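Local structure of seryl-tRNA synthetase (Pyrococcus horikoshii, 2DQ0) at the interface of chains A and B. The protein catalyses the ATP-dependent attachment of serine to its cognate tRNA, acting as a class II homodimer. Sequence-based numbering; all coordinates share one arbitrary frame. Chains: chain A/B, Seryl-tRNA synthetase.

Contact 1: the interface of chains A and B. Residues chain A 220, 247; chain B 185, 240, 249, 282, 300-301.
A:Met220, in the short strand 220-221, just after the motif 1 proline of this class II synthetase, inserts its side chain among B:Phe185, B:Tyr240 and B:Phe282 of the partner subunit. CG lies beside the backbone N and the chain runs straight as far as SD, then turns sharply at chi3 (-81°), which brings the methyl CE round between the rings. CE of A:Met220 meets B:Phe185 at its edge, in the ring plane, 3.4 Å from CZ, and the two side chains cross at about a right angle. CE of A:Met220 also sits over one face of B:Tyr240, displaced toward the rim, 3.8 Å from CE2. It meets the CD2 edge of B:Phe282 as well, somewhat out of its plane. The sulfur SD of A:Met220 instead passes CD1 of B:Leu249 at 3.9 Å, the two chains sliding by each other in opposite directions.

B:Phe185 has neighbours on both faces: CB of B:His300, offset toward the rim, and more distantly the backbone O of A:Met220, also near the rim. OE1 of B:Gln301 reaches its edge in the ring plane. B:Leu249 also places CD2 over a face of B:Phe282, 4.0 Å above the plane, and so backs the aromatic wall from within chain B. A:Leu247 divides its branches between two of the rings, CD2 lying 4.1 Å from CE1 of B:Phe185 while CD1 meets CE1 of B:Tyr240.

Contact 2: the interface of chains A and B. Residues chain A 177, 186-187; chain B 215, 217-218, 256-257.
The phenol OH of A:Tyr187 donates a 2.7 Å hydrogen bond to the backbone O of B:Pro256, in the first turn of helix 254-259 of the other subunit. The acceptor lies in the plane of the phenol ring, whereas the OH stands above the carbonyl plane, 36° out of it, with a C=O...OH angle of 130°. One face of the ring packs on motif 1, the dimerisation element of class II aminoacyl-tRNA synthetases, whose characteristic proline is B:Pro218. That proline crosses the tyrosine at about a right angle and sets its CD over the middle of the ring face, 3.7 Å from the centroid, in a CH-pi contact. B:Pro217 lies on the same side of the ring but beyond its rim, with CA 4.0 Å from CD2 of A:Tyr187.

B:Val215, from strand 213-216, runs alongside A:Tyr187 and points the same way; its CG2 meets the ring edge in plane, 3.9 Å from CD2. The backbone N of A:Ala177 also lies at the ring edge in plane. A:Tyr187 has CG beside its own backbone N (chi1 -77°), an orientation that carries the ring across B:Pro218 and its hydroxyl to the helix. Face and edge packing together with the bond at the OH should limit rotation of the ring. The preceding residue, A:Tyr186, meets the proline through its backbone: its carbonyl O packs against the pyrrolidine of B:Pro218, 3.4 Å from CG.

Contact 1: the interface of chains A and B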
# COMPACT_ATOMS: atom_id res chain seq x y z
N MET A 220 0.82 6.30 -2.32
CA MET A 220 -0.23 7.19 -1.82
C MET A 220 0.01 8.52 -2.50
O MET A 220 1.13 9.03 -2.49
CB MET A 220 -0.14 7.39 -0.29
CG MET A 220 -0.43 6.15 0.55
SD MET A 220 -0.49 6.44 2.35
CE MET A 220 1.17 6.42 2.71
N LEU A 247 -4.38 12.19 0.93
CA LEU A 247 -3.68 11.01 0.43
C LEU A 247 -4.66 9.92 -0.02
O LEU A 247 -5.64 9.61 0.66
CB LEU A 247 -2.74 10.45 1.50
CG LEU A 247 -1.52 11.32 1.85
CD1 LEU A 247 -0.81 10.73 3.05
CD2 LEU A 247 -0.58 11.40 0.65
N PHE B 185 8.17 11.18 0.62
CA PHE B 185 7.68 10.22 -0.36
C PHE B 185 8.74 10.35 -1.46
O PHE B 185 9.52 11.32 -1.46
CB PHE B 185 6.30 10.60 -0.92
CG PHE B 185 5.14 10.04 -0.12
CD1 PHE B 185 4.36 10.87 0.67
CD2 PHE B 185 4.86 8.68 -0.16
CE1 PHE B 185 3.30 10.35 1.42
CE2 PHE B 185 3.81 8.15 0.58
CZ PHE B 185 3.03 8.99 1.38
N TYR B 240 -1.76 4.64 9.48
CA TYR B 240 -2.74 5.34 8.64
C TYR B 240 -4.04 4.55 8.62
O TYR B 240 -4.03 3.34 8.41
CB TYR B 240 -2.25 5.44 7.19
CG TYR B 240 -1.11 6.38 6.93
CD1 TYR B 240 -1.32 7.76 6.78
CD2 TYR B 240 0.19 5.90 6.80
CE1 TYR B 240 -0.26 8.63 6.50
CE2 TYR B 240 1.26 6.75 6.53
CZ TYR B 240 1.03 8.11 6.38
OH TYR B 240 2.11 8.92 6.17
N LEU B 249 -3.55 0.68 7.17
CA LEU B 249 -2.38 0.39 6.36
C LEU B 249 -1.33 -0.21 7.26
O LEU B 249 -1.03 0.34 8.32
CB LEU B 249 -1.90 1.68 5.70
CG LEU B 249 -2.79 2.07 4.50
CD1 LEU B 249 -2.40 3.41 3.93
CD2 LEU B 249 -2.61 1.01 3.43
N PHE B 282 3.81 1.21 5.67
CA PHE B 282 3.38 2.59 5.77
C PHE B 282 3.42 3.16 7.19
O PHE B 282 2.83 2.61 8.09
CB PHE B 282 1.98 2.69 5.21
CG PHE B 282 1.83 2.02 3.88
CD1 PHE B 282 1.47 0.67 3.80
CD2 PHE B 282 2.02 2.74 2.70
CE1 PHE B 282 1.32 0.06 2.57
CE2 PHE B 282 1.88 2.13 1.46
CZ PHE B 282 1.53 0.79 1.39
N HIS B 300 7.60 7.57 4.49
CA HIS B 300 6.25 7.09 4.78
C HIS B 300 5.98 5.75 4.17
O HIS B 300 4.99 5.08 4.54
CB HIS B 300 5.20 8.04 4.20
CG HIS B 300 5.19 9.39 4.83
ND1 HIS B 300 4.95 9.57 6.17
CD2 HIS B 300 5.44 10.61 4.31
CE1 HIS B 300 5.05 10.86 6.46
NE2 HIS B 300 5.34 11.51 5.34
N GLN B 301 6.83 5.37 3.23
CA GLN B 301 6.64 4.14 2.48
C GLN B 301 7.95 3.39 2.19
O GLN B 301 8.88 3.93 1.61
CB GLN B 301 5.89 4.50 1.17
CG GLN B 301 6.06 3.57 -0.02
CD GLN B 301 5.46 4.11 -1.32
OE1 GLN B 301 4.49 4.85 -1.31
NE2 GLN B 301 6.03 3.71 -2.45

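Contact 2: the interface of chains A and B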
# COMPACT_ATOMS: atom_id res chain seq x y z
N ALA A 177 -7.27 -14.53 5.86
CA ALA A 177 -7.23 -13.18 5.35
C ALA A 177 -8.57 -12.49 5.63
O ALA A 177 -8.62 -11.31 5.97
CB ALA A 177 -6.94 -13.19 3.88
N TYR A 186 -6.11 -11.58 0.88
CA TYR A 186 -5.57 -12.92 0.99
C TYR A 186 -4.13 -12.93 1.51
O TYR A 186 -3.47 -11.89 1.55
CB TYR A 186 -5.53 -13.53 -0.40
CG TYR A 186 -4.83 -12.61 -1.35
CD1 TYR A 186 -5.55 -11.66 -2.07
CD2 TYR A 186 -3.43 -12.60 -1.46
CE1 TYR A 186 -4.92 -10.72 -2.86
CE2 TYR A 186 -2.77 -11.64 -2.26
CZ TYR A 186 -3.53 -10.71 -2.96
OH TYR A 186 -2.95 -9.78 -3.79
N TYR A 187 -3.67 -14.11 1.94
CA TYR A 187 -2.27 -14.30 2.32
C TYR A 187 -1.86 -15.20 1.16
O TYR A 187 -2.57 -16.15 0.81
CB TYR A 187 -2.05 -15.11 3.62
CG TYR A 187 -2.31 -14.38 4.92
CD1 TYR A 187 -3.60 -14.27 5.43
CD2 TYR A 187 -1.25 -13.79 5.63
CE1 TYR A 187 -3.85 -13.60 6.61
CE2 TYR A 187 -1.49 -13.12 6.83
CZ TYR A 187 -2.79 -13.03 7.30
OH TYR A 187 -3.06 -12.38 8.48
N VAL B 215 5.57 -15.49 2.79
CA VAL B 215 4.21 -15.00 2.71
C VAL B 215 4.06 -13.54 2.30
O VAL B 215 4.90 -12.70 2.62
CB VAL B 215 3.46 -15.26 4.08
CG1 VAL B 215 4.45 -15.42 5.17
CG2 VAL B 215 2.48 -14.12 4.42
N PRO B 217 1.25 -10.91 2.82
CA PRO B 217 0.04 -10.65 3.60
C PRO B 217 -0.84 -9.55 3.07
O PRO B 217 -0.57 -8.93 2.03
CB PRO B 217 0.60 -10.22 4.93
CG PRO B 217 1.70 -9.29 4.45
CD PRO B 217 2.38 -10.12 3.36
N PRO B 218 -1.95 -9.31 3.77
CA PRO B 218 -2.83 -8.23 3.33
C PRO B 218 -2.06 -6.99 3.79
O PRO B 218 -1.39 -7.03 4.84
CB PRO B 218 -4.08 -8.46 4.16
CG PRO B 218 -4.12 -9.96 4.22
CD PRO B 218 -2.70 -10.29 4.59
N PRO B 256 0.10 -8.18 10.20
CA PRO B 256 -0.79 -9.21 9.64
C PRO B 256 -0.28 -10.61 9.97
O PRO B 256 -1.07 -11.56 10.10
CB PRO B 256 -0.79 -8.91 8.14
CG PRO B 256 0.49 -8.15 7.92
CD PRO B 256 0.58 -7.28 9.13
N LEU B 257 1.03 -10.74 10.11
CA LEU B 257 1.63 -12.03 10.43
C LEU B 257 1.19 -12.51 11.82
O LEU B 257 1.00 -13.70 12.04
CB LEU B 257 3.15 -11.92 10.34
CG LEU B 257 3.82 -12.59 9.15
CD1 LEU B 257 2.78 -13.09 8.14
CD2 LEU B 257 4.78 -11.63 8.50

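The C-alpha centres of contact 1 and contact 2 lie about 18 Å apart in the same two-fold interface of the homodimer. Both draw on the same two stretches with the chains exchanged: residues 185-187 meet the motif 1 region, which supplies 215, 217 and 218 to contact 2 and 220 to contact 1. The symmetry twin of contact 1 therefore continues directly from contact 2 along the chain. Contact 2 also touches the helix that begins at B:Glu254, in the serine site, and B:Phe282 of contact 1 directly precedes B:Arg283, the motif 2 arginine that binds ATP, so dimerisation probably helps to support each active site.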